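Local coordinates for nisin biosynthesis protein NisC (Lactococcus lactis subsp. lactis, PDB 2G0D) that catalyses the cyclisation that builds the thioether rings of the lantibiotic nisin, using a zinc-containing site within an alpha toroid, at residues 330-335 and 394-399; 238-243 and 301-306; 10-15 and 61-66. One frame throughout, in Å; residues are numbered along the deposited sequence.

Contact 1: residues 330-335 and 394-399; sequences LIEICS and YWRQAL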
loop_
_atom_site.group_PDB
_atom_site.type_symbol
_atom_site.label_atom_id
_atom_site.label_comp_id
_atom_site.label_asym_id
_atom_site.label_seq_id
_atom_site.Cartn_x
_atom_site.Cartn_y
_atom_site.Cartn_z
ATOM N N LEU A 330 -8.241 5.343 6.284
ATOM C CA LEU A 330 -8.328 6.830 6.341
ATOM C C LEU A 330 -7.649 7.361 7.598
ATOM O O LEU A 330 -6.831 8.275 7.563
ATOM C CB LEU A 330 -9.815 7.234 6.323
ATOM C CG LEU A 330 -10.411 7.570 4.936
ATOM C CD1 LEU A 330 -10.320 6.381 3.993
ATOM C CD2 LEU A 330 -11.855 8.116 5.003
ATOM N N ILE A 331 -7.996 6.765 8.732
ATOM C CA ILE A 331 -7.404 7.125 10.002
ATOM C C ILE A 331 -5.865 6.994 10.000
ATOM O O ILE A 331 -5.151 7.889 10.454
ATOM C CB ILE A 331 -8.110 6.330 11.166
ATOM C CG1 ILE A 331 -9.541 6.856 11.364
ATOM C CG2 ILE A 331 -7.347 6.419 12.492
ATOM C CD1 ILE A 331 -9.666 8.339 11.879
ATOM N N GLU A 332 -5.353 5.894 9.474
ATOM C CA GLU A 332 -3.922 5.686 9.457
ATOM C C GLU A 332 -3.160 6.670 8.566
ATOM O O GLU A 332 -1.988 7.014 8.845
ATOM C CB GLU A 332 -3.569 4.240 9.074
ATOM C CG GLU A 332 -2.098 3.940 9.390
ATOM C CD GLU A 332 -1.811 3.824 10.890
ATOM O OE1 GLU A 332 -2.778 3.608 11.653
ATOM O OE2 GLU A 332 -0.623 3.917 11.315
ATOM N N ILE A 333 -3.807 7.059 7.467
ATOM C CA ILE A 333 -3.296 8.138 6.634
ATOM C C ILE A 333 -3.234 9.478 7.392
ATOM O O ILE A 333 -2.222 10.181 7.301
ATOM C CB ILE A 333 -4.123 8.280 5.346
ATOM C CG1 ILE A 333 -3.990 7.015 4.491
ATOM C CG2 ILE A 333 -3.644 9.501 4.557
ATOM C CD1 ILE A 333 -5.156 6.798 3.514
ATOM N N CYS A 334 -4.299 9.827 8.133
ATOM C CA CYS A 334 -4.278 11.027 8.980
ATOM C C CYS A 334 -3.146 10.967 9.999
ATOM O O CYS A 334 -2.517 11.976 10.307
ATOM C CB CYS A 334 -5.587 11.192 9.749
ATOM S SG CYS A 334 -7.045 11.456 8.720
ATOM N N SER A 335 -2.910 9.787 10.547
ATOM C CA SER A 335 -1.901 9.644 11.565
ATOM C C SER A 335 -0.502 9.868 10.936
ATOM O O SER A 335 0.403 10.447 11.569
ATOM C CB SER A 335 -2.028 8.267 12.205
ATOM O OG SER A 335 -1.083 8.119 13.231
ATOM N N TYR A 394 7.816 -2.936 10.082
ATOM C CA TYR A 394 7.650 -2.033 8.941
ATOM C C TYR A 394 6.296 -2.167 8.259
ATOM O O TYR A 394 6.183 -1.919 7.052
ATOM C CB TYR A 394 8.808 -2.198 7.921
ATOM C CG TYR A 394 10.177 -1.885 8.498
ATOM C CD1 TYR A 394 10.718 -0.607 8.409
ATOM C CD2 TYR A 394 10.905 -2.866 9.164
ATOM C CE1 TYR A 394 11.987 -0.307 8.965
ATOM C CE2 TYR A 394 12.153 -2.595 9.739
ATOM C CZ TYR A 394 12.690 -1.317 9.631
ATOM O OH TYR A 394 13.942 -1.083 10.173
ATOM N N TRP A 395 5.265 -2.552 9.002
ATOM C CA TRP A 395 3.939 -2.803 8.393
ATOM C C TRP A 395 3.412 -1.656 7.542
ATOM O O TRP A 395 2.767 -1.889 6.512
ATOM C CB TRP A 395 2.872 -3.174 9.440
ATOM C CG TRP A 395 2.410 -2.051 10.360
ATOM C CD1 TRP A 395 3.075 -1.563 11.469
ATOM C CD2 TRP A 395 1.162 -1.332 10.296
ATOM N NE1 TRP A 395 2.321 -0.592 12.073
ATOM C CE2 TRP A 395 1.150 -0.424 11.382
ATOM C CE3 TRP A 395 0.050 -1.368 9.424
ATOM C CZ2 TRP A 395 0.074 0.451 11.626
ATOM C CZ3 TRP A 395 -1.021 -0.502 9.671
ATOM C CH2 TRP A 395 -0.994 0.404 10.758
ATOM N N ARG A 396 3.671 -0.424 7.979
ATOM C CA ARG A 396 3.199 0.795 7.277
ATOM C C ARG A 396 3.693 0.960 5.847
ATOM O O ARG A 396 3.028 1.615 5.026
ATOM C CB ARG A 396 3.560 2.059 8.089
ATOM C CG ARG A 396 2.582 2.343 9.212
ATOM C CD ARG A 396 3.099 3.443 10.198
ATOM N NE ARG A 396 2.110 3.667 11.271
ATOM C CZ ARG A 396 2.330 4.284 12.433
ATOM N NH1 ARG A 396 1.313 4.381 13.295
ATOM N NH2 ARG A 396 3.539 4.793 12.757
ATOM N N GLN A 397 4.864 0.361 5.566
ATOM C CA GLN A 397 5.457 0.340 4.233
ATOM C C GLN A 397 4.491 -0.225 3.213
ATOM O O GLN A 397 4.475 0.213 2.063
ATOM C CB GLN A 397 6.741 -0.504 4.227
ATOM C CG GLN A 397 7.756 -0.137 3.129
ATOM C CD GLN A 397 8.473 1.220 3.393
ATOM O OE1 GLN A 397 9.255 1.724 2.551
ATOM N NE2 GLN A 397 8.210 1.796 4.540
ATOM N N ALA A 398 3.708 -1.215 3.621
ATOM C CA ALA A 398 2.776 -1.896 2.724
ATOM C C ALA A 398 1.640 -0.972 2.250
ATOM O O ALA A 398 0.977 -1.256 1.251
ATOM C CB ALA A 398 2.195 -3.114 3.421
ATOM N N LEU A 399 1.418 0.111 2.993
ATOM C CA LEU A 399 0.383 1.111 2.694
ATOM C C LEU A 399 0.964 2.382 2.114
ATOM O O LEU A 399 0.244 3.356 1.927
ATOM C CB LEU A 399 -0.402 1.443 3.973
ATOM C CG LEU A 399 -1.273 0.337 4.587
ATOM C CD1 LEU A 399 -1.993 0.831 5.862
ATOM C CD2 LEU A 399 -2.298 -0.150 3.589
#
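E332 and R396 meet at a single carboxylate oxygen. R396 approaches side-on, with NE 2.7 Å and NH1 2.8 Å from E332 OE2, and both donors come at OE2 close to the line of its C-O bond. The N-H...O angles are 138° and 132°, as expected when two donors converge on one atom, and the oxygen lies 19° out of the guanidinium plane. The tight part includes the indole, which reaches the same carboxylate obliquely. W395 CH2 is 3.5 Å from E332 CD, with carboxylate and indole planes well inclined, while R396 CG sits 3.8 Å above the plane of the W395 ring, over its centre. E332 sets out with CG anti to the backbone N and bends at chi2, which turns its carboxylate toward R396. In the alpha toroid of this LanC-like protein, the contact joins helix 327-341 to the 3-10 segment 395-399 that follows helix 376-387; V382 and K385 of that helix touch E332 and R396 respectively. The zinc ion is about 13 Å from the E332 side chain. Packing slackens toward the partly exposed S335, whose OG stays 4.4 Å from R396 NH1 and instead hydrogen-bonds R339. On the guanidinium, NH2 forms a salt bridge with D403 OD2.

Contact 2: residues 238-243 and 301-306; sequences IYEKFE and VDKAEK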
loop_
_atom_site.group_PDB
_atom_site.type_symbol
_atom_site.label_atom_id
_atom_site.label_comp_id
_atom_site.label_asym_id
_atom_site.label_seq_id
_atom_site.Cartn_x
_atom_site.Cartn_y
_atom_site.Cartn_z
ATOM N N ILE A 238 -1.128 15.611 -14.010
ATOM C CA ILE A 238 -2.328 14.889 -14.462
ATOM C C ILE A 238 -3.415 14.884 -13.378
ATOM O O ILE A 238 -4.595 15.013 -13.688
ATOM C CB ILE A 238 -2.023 13.442 -14.960
ATOM C CG1 ILE A 238 -1.170 13.476 -16.237
ATOM C CG2 ILE A 238 -3.322 12.670 -15.214
ATOM C CD1 ILE A 238 -0.567 12.139 -16.615
ATOM N N TYR A 239 -3.020 14.743 -12.113
ATOM C CA TYR A 239 -3.983 14.902 -11.021
ATOM C C TYR A 239 -4.573 16.308 -10.990
ATOM O O TYR A 239 -5.795 16.464 -10.872
ATOM C CB TYR A 239 -3.408 14.447 -9.667
ATOM C CG TYR A 239 -3.554 12.955 -9.531
ATOM C CD1 TYR A 239 -4.726 12.386 -9.007
ATOM C CD2 TYR A 239 -2.556 12.104 -10.005
ATOM C CE1 TYR A 239 -4.886 10.995 -8.942
ATOM C CE2 TYR A 239 -2.693 10.724 -9.933
ATOM C CZ TYR A 239 -3.853 10.179 -9.403
ATOM O OH TYR A 239 -3.952 8.822 -9.349
ATOM N N GLU A 240 -3.718 17.318 -11.140
ATOM C CA GLU A 240 -4.161 18.704 -11.122
ATOM C C GLU A 240 -5.126 18.984 -12.269
ATOM O O GLU A 240 -6.098 19.732 -12.096
ATOM C CB GLU A 240 -2.962 19.684 -11.194
ATOM C CG GLU A 240 -2.172 19.852 -9.880
ATOM C CD GLU A 240 -3.011 20.479 -8.762
ATOM O OE1 GLU A 240 -2.967 21.719 -8.585
ATOM O OE2 GLU A 240 -3.729 19.725 -8.061
ATOM N N LYS A 241 -4.865 18.383 -13.430
ATOM C CA LYS A 241 -5.678 18.667 -14.617
ATOM C C LYS A 241 -7.064 18.041 -14.514
ATOM O O LYS A 241 -8.063 18.685 -14.833
ATOM C CB LYS A 241 -4.995 18.211 -15.913
ATOM C CG LYS A 241 -5.374 19.052 -17.158
ATOM C CD LYS A 241 -4.516 20.342 -17.226
ATOM C CE LYS A 241 -4.686 21.109 -18.532
ATOM N NZ LYS A 241 -5.990 21.860 -18.608
ATOM N N PHE A 242 -7.121 16.791 -14.064
ATOM C CA PHE A 242 -8.377 16.044 -14.096
ATOM C C PHE A 242 -9.182 16.075 -12.779
ATOM O O PHE A 242 -10.234 15.428 -12.679
ATOM C CB PHE A 242 -8.155 14.629 -14.640
ATOM C CG PHE A 242 -7.765 14.596 -16.111
ATOM C CD1 PHE A 242 -6.441 14.405 -16.493
ATOM C CD2 PHE A 242 -8.731 14.765 -17.112
ATOM C CE1 PHE A 242 -6.085 14.375 -17.860
ATOM C CE2 PHE A 242 -8.383 14.752 -18.467
ATOM C CZ PHE A 242 -7.057 14.553 -18.836
ATOM N N GLU A 243 -8.701 16.829 -11.785
ATOM C CA GLU A 243 -9.449 17.044 -10.536
ATOM C C GLU A 243 -10.854 17.569 -10.837
ATOM O O GLU A 243 -11.023 18.458 -11.689
ATOM C CB GLU A 243 -8.742 18.026 -9.609
ATOM C CG GLU A 243 -9.488 18.230 -8.304
ATOM C CD GLU A 243 -8.855 19.262 -7.368
ATOM O OE1 GLU A 243 -7.792 19.841 -7.689
ATOM O OE2 GLU A 243 -9.443 19.494 -6.290
ATOM N N VAL A 301 1.988 20.325 -0.682
ATOM C CA VAL A 301 1.827 19.865 0.688
ATOM C C VAL A 301 0.527 20.426 1.276
ATOM O O VAL A 301 -0.287 19.667 1.800
ATOM C CB VAL A 301 3.040 20.213 1.584
ATOM C CG1 VAL A 301 2.750 19.831 3.027
ATOM C CG2 VAL A 301 4.294 19.472 1.110
ATOM N N ASP A 302 0.322 21.739 1.149
ATOM C CA ASP A 302 -0.915 22.382 1.624
ATOM C C ASP A 302 -2.181 21.776 0.956
ATOM O O ASP A 302 -3.203 21.594 1.617
ATOM C CB ASP A 302 -0.849 23.933 1.466
ATOM C CG ASP A 302 0.230 24.589 2.369
ATOM O OD1 ASP A 302 0.784 23.889 3.257
ATOM O OD2 ASP A 302 0.538 25.809 2.193
ATOM N N LYS A 303 -2.103 21.447 -0.335
ATOM C CA LYS A 303 -3.242 20.812 -1.010
ATOM C C LYS A 303 -3.481 19.422 -0.441
ATOM O O LYS A 303 -4.626 19.059 -0.182
ATOM C CB LYS A 303 -3.030 20.683 -2.507
ATOM C CG LYS A 303 -4.323 20.304 -3.228
ATOM C CD LYS A 303 -4.299 20.642 -4.704
ATOM C CE LYS A 303 -5.594 20.199 -5.357
ATOM N NZ LYS A 303 -5.803 20.791 -6.678
ATOM N N ALA A 304 -2.403 18.657 -0.231
ATOM C CA ALA A 304 -2.536 17.313 0.346
ATOM C C ALA A 304 -3.448 17.342 1.578
ATOM O O ALA A 304 -4.334 16.517 1.710
ATOM C CB ALA A 304 -1.159 16.711 0.686
ATOM N N GLU A 305 -3.241 18.315 2.465
ATOM C CA GLU A 305 -4.035 18.394 3.685
ATOM C C GLU A 305 -5.494 18.699 3.415
ATOM O O GLU A 305 -6.382 18.138 4.055
ATOM C CB GLU A 305 -3.483 19.465 4.603
ATOM C CG GLU A 305 -2.210 19.070 5.243
ATOM C CD GLU A 305 -1.989 19.852 6.505
ATOM O OE1 GLU A 305 -2.638 19.519 7.538
ATOM O OE2 GLU A 305 -1.183 20.800 6.441
ATOM N N LYS A 306 -5.725 19.607 2.476
ATOM C CA LYS A 306 -7.076 20.014 2.108
ATOM C C LYS A 306 -7.828 18.818 1.517
ATOM O O LYS A 306 -8.975 18.587 1.871
ATOM C CB LYS A 306 -7.041 21.204 1.123
ATOM C CG LYS A 306 -6.555 22.528 1.737
ATOM C CD LYS A 306 -6.845 23.694 0.791
ATOM C CE LYS A 306 -6.168 24.996 1.187
ATOM N NZ LYS A 306 -6.028 25.225 2.657
#
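Three side chains converge because their torsions send E240, in the last turn of helix 226-242, and E243, just after it, to meet K303 coming from the other helix. K303 leaves its backbone with CG opposite the amide nitrogen (chi1 -168°) and then runs fully extended, which carries NZ clear of helix 298-314. E243 is equally straight beyond CG. E240 reaches the same place differently, by a bend at chi2 (-64°), so that its carboxylate turns from a CB that does not itself face the lysine.

The firmer evidence is on the E240 side. K303 NZ lies 2.7 Å from E240 OE2, on the syn side of that oxygen and 17° out of the carboxylate plane: a hydrogen-bonded salt bridge. A second salt bridge joins K303 NZ to E243 OE1, but its 2.4 Å is too short to be taken literally, and its exact length is doubtful. The lysine CE follows its nitrogen in, 3.3 Å from E240 OE2. At the backbone the segments stand well apart, with E240 CA and K303 CA separated by 10.4 Å, so this link between helices 226-242 and 298-314 of the toroid rests on long side chains.

Further partners hold the acids in place. E240 OE2 is also hydrogen-bonded to Y288 OH of helix 281-294 and OE1 to Y299 OH, while E243 OE2 accepts from the F250 backbone N. E243 is the first residue after its helix to leave helical angles, and its carboxylate still reaches K303. With two carboxylates around one ammonium, the lysine would be expected to stay protonated, and its charge in turn to ease the repulsion between the acids.

Contact 3: residues 10-15 and 61-66; sequences KIIAQW and DNYIEY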
loop_
_atom_site.group_PDB
_atom_site.type_symbol
_atom_site.label_atom_id
_atom_site.label_comp_id
_atom_site.label_asym_id
_atom_site.label_seq_id
_atom_site.Cartn_x
_atom_site.Cartn_y
_atom_site.Cartn_z
ATOM N N LYS A 10 -8.139 -14.986 19.982
ATOM C CA LYS A 10 -8.984 -15.736 19.076
ATOM C C LYS A 10 -8.339 -15.871 17.701
ATOM O O LYS A 10 -8.419 -16.949 17.093
ATOM C CB LYS A 10 -10.434 -15.199 19.039
ATOM C CG LYS A 10 -10.813 -14.289 17.877
ATOM C CD LYS A 10 -12.333 -13.920 17.921
ATOM C CE LYS A 10 -13.189 -14.816 17.005
ATOM N NZ LYS A 10 -14.647 -14.417 16.972
ATOM N N ILE A 11 -7.673 -14.800 17.231
ATOM C CA ILE A 11 -6.978 -14.834 15.942
ATOM C C ILE A 11 -5.865 -15.869 15.984
ATOM O O ILE A 11 -5.679 -16.629 15.024
ATOM C CB ILE A 11 -6.405 -13.449 15.506
ATOM C CG1 ILE A 11 -7.523 -12.428 15.277
ATOM C CG2 ILE A 11 -5.553 -13.577 14.237
ATOM C CD1 ILE A 11 -7.038 -10.964 15.320
ATOM N N ILE A 12 -5.128 -15.907 17.090
ATOM C CA ILE A 12 -4.072 -16.900 17.233
ATOM C C ILE A 12 -4.645 -18.329 17.177
ATOM O O ILE A 12 -4.087 -19.185 16.488
ATOM C CB ILE A 12 -3.236 -16.705 18.525
ATOM C CG1 ILE A 12 -2.474 -15.370 18.488
ATOM C CG2 ILE A 12 -2.241 -17.873 18.692
ATOM C CD1 ILE A 12 -2.012 -14.886 19.859
ATOM N N ALA A 13 -5.759 -18.566 17.881
ATOM C CA ALA A 13 -6.467 -19.865 17.857
ATOM C C ALA A 13 -6.911 -20.289 16.443
ATOM O O ALA A 13 -6.832 -21.461 16.084
ATOM C CB ALA A 13 -7.679 -19.841 18.808
ATOM N N GLN A 14 -7.366 -19.332 15.646
ATOM C CA GLN A 14 -7.747 -19.599 14.268
ATOM C C GLN A 14 -6.531 -20.042 13.448
ATOM O O GLN A 14 -6.597 -21.016 12.673
ATOM C CB GLN A 14 -8.412 -18.360 13.645
ATOM C CG GLN A 14 -9.759 -18.017 14.303
ATOM C CD GLN A 14 -10.466 -16.827 13.668
ATOM O OE1 GLN A 14 -10.784 -16.842 12.472
ATOM N NE2 GLN A 14 -10.734 -15.794 14.473
ATOM N N TRP A 15 -5.410 -19.361 13.653
ATOM C CA TRP A 15 -4.218 -19.680 12.892
ATOM C C TRP A 15 -3.441 -20.875 13.413
ATOM O O TRP A 15 -2.768 -21.538 12.643
ATOM C CB TRP A 15 -3.343 -18.431 12.685
ATOM C CG TRP A 15 -3.942 -17.563 11.640
ATOM C CD1 TRP A 15 -4.705 -16.449 11.834
ATOM C CD2 TRP A 15 -3.890 -17.779 10.224
ATOM N NE1 TRP A 15 -5.109 -15.939 10.626
ATOM C CE2 TRP A 15 -4.620 -16.737 9.620
ATOM C CE3 TRP A 15 -3.293 -18.760 9.405
ATOM C CZ2 TRP A 15 -4.768 -16.633 8.220
ATOM C CZ3 TRP A 15 -3.434 -18.651 8.018
ATOM C CH2 TRP A 15 -4.164 -17.593 7.443
ATOM N N ASP A 61 7.285 -17.241 15.460
ATOM C CA ASP A 61 8.301 -18.197 15.031
ATOM C C ASP A 61 7.669 -19.486 14.515
ATOM O O ASP A 61 8.134 -20.044 13.527
ATOM C CB ASP A 61 9.329 -18.440 16.132
ATOM C CG ASP A 61 10.250 -17.231 16.348
ATOM O OD1 ASP A 61 10.586 -16.541 15.364
ATOM O OD2 ASP A 61 10.650 -16.979 17.504
ATOM N N ASN A 62 6.578 -19.916 15.151
ATOM C CA ASN A 62 5.774 -21.011 14.638
ATOM C C ASN A 62 5.313 -20.732 13.214
ATOM O O ASN A 62 5.480 -21.567 12.322
ATOM C CB ASN A 62 4.550 -21.255 15.536
ATOM C CG ASN A 62 4.907 -21.952 16.830
ATOM O OD1 ASN A 62 6.018 -22.478 16.973
ATOM N ND2 ASN A 62 3.970 -21.958 17.791
ATOM N N TYR A 63 4.719 -19.552 13.013
ATOM C CA TYR A 63 4.145 -19.207 11.725
ATOM C C TYR A 63 5.252 -19.025 10.680
ATOM O O TYR A 63 5.051 -19.345 9.510
ATOM C CB TYR A 63 3.266 -17.948 11.837
ATOM C CG TYR A 63 2.100 -18.060 12.804
ATOM C CD1 TYR A 63 1.568 -19.309 13.167
ATOM C CD2 TYR A 63 1.510 -16.916 13.337
ATOM C CE1 TYR A 63 0.488 -19.414 14.045
ATOM C CE2 TYR A 63 0.428 -17.001 14.198
ATOM C CZ TYR A 63 -0.079 -18.254 14.557
ATOM O OH TYR A 63 -1.144 -18.335 15.425
ATOM N N ILE A 64 6.411 -18.517 11.106
ATOM C CA ILE A 64 7.561 -18.387 10.214
ATOM C C ILE A 64 8.081 -19.766 9.775
ATOM O O ILE A 64 8.253 -20.023 8.579
ATOM C CB ILE A 64 8.703 -17.543 10.842
ATOM C CG1 ILE A 64 8.309 -16.057 10.931
ATOM C CG2 ILE A 64 9.962 -17.654 10.011
ATOM C CD1 ILE A 64 9.174 -15.269 11.863
ATOM N N GLU A 65 8.331 -20.655 10.734
ATOM C CA GLU A 65 8.756 -21.998 10.377
ATOM C C GLU A 65 7.721 -22.666 9.473
ATOM O O GLU A 65 8.081 -23.304 8.475
ATOM C CB GLU A 65 9.104 -22.847 11.606
ATOM C CG GLU A 65 10.514 -22.553 12.184
ATOM C CD GLU A 65 11.651 -22.530 11.130
ATOM O OE1 GLU A 65 12.164 -23.629 10.739
ATOM O OE2 GLU A 65 12.053 -21.404 10.710
ATOM N N TYR A 66 6.443 -22.472 9.786
ATOM C CA TYR A 66 5.373 -22.975 8.926
ATOM C C TYR A 66 5.455 -22.374 7.525
ATOM O O TYR A 66 5.198 -23.065 6.549
ATOM C CB TYR A 66 4.010 -22.705 9.547
ATOM C CG TYR A 66 2.837 -23.175 8.732
ATOM C CD1 TYR A 66 2.328 -24.461 8.896
ATOM C CD2 TYR A 66 2.213 -22.327 7.812
ATOM C CE1 TYR A 66 1.235 -24.905 8.151
ATOM C CE2 TYR A 66 1.111 -22.740 7.075
ATOM C CZ TYR A 66 0.624 -24.047 7.249
ATOM O OH TYR A 66 -0.471 -24.498 6.532
#
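The flat group that carries this contact is the phenol of Y63, and W15 meets it with CB, not with its indole. W15 CB comes in obliquely at the hydroxyl end, 3.8 Å from Y63 CZ and 3.5 Å from Y63 OH, while the indole leads off elsewhere, so the two ring systems do not stack. This is helix-to-helix packing at the periphery of the alpha toroid, where helix 3-20 lies beside helix 53-74. Helix 37-45, which comes between them in the chain, supplies L37, a residue that touches both W15 and Y63, and the W15 side chain also touches I40.

Two torsions account for this arrangement. Y63 CG lies opposite the carbonyl carbon (chi1 -59°), and this sends the ring straight across to the other helix. At W15 the same choice (chi1 -76°) swings the indole away from the tyrosine, leaving CB to face it. The indole nitrogen NE1 is hydrogen-bonded to T370 OG1, which gives the turned-away ring a fixed polar end. The nearest alpha carbons, those of W15 and Y63, are 8.5 Å apart, and the tyrosine ring bridges that space.

The phenol oxygen ends among atoms of residues 12-16 of helix 3-20. Its hydrogen-bonding partner is OD1 of D16, the residue next to W15, so the polar tip of Y63 is satisfied just beyond the segment. All three touching residues are buried, and the meeting is otherwise largely a matter of carbon against the hydroxyl. I12 crosses the tyrosine at about a right angle and sends its CG2 methyl to Y63 OH at 3.5 Å, while the I12 carbonyl O stands 3.2 Å from that same hydroxyl oxygen.

How the contacts relate
Along the chain the three contacts come in series: contact 3 closes first, then contact 2, and contact 1 last. Contacts 2 and 3 lie on opposite sides of the chain's centre, their own centres about 42 Å apart, whereas contact 1 sits only about 8 Å from the middle of the chain. Its centre is about 20 Å from that of contact 2 and about 24 Å from that of contact 3. Contacts 1 and 2 use helices 327-341 and 298-314, consecutive in the chain, but do not touch, their nearest atoms being about 8 Å apart. Helix 376-387 borders both contact 1, through V382 and K385, and contact 3, where I376 and I380 touch I11, tying the late chain to its N-terminal helix.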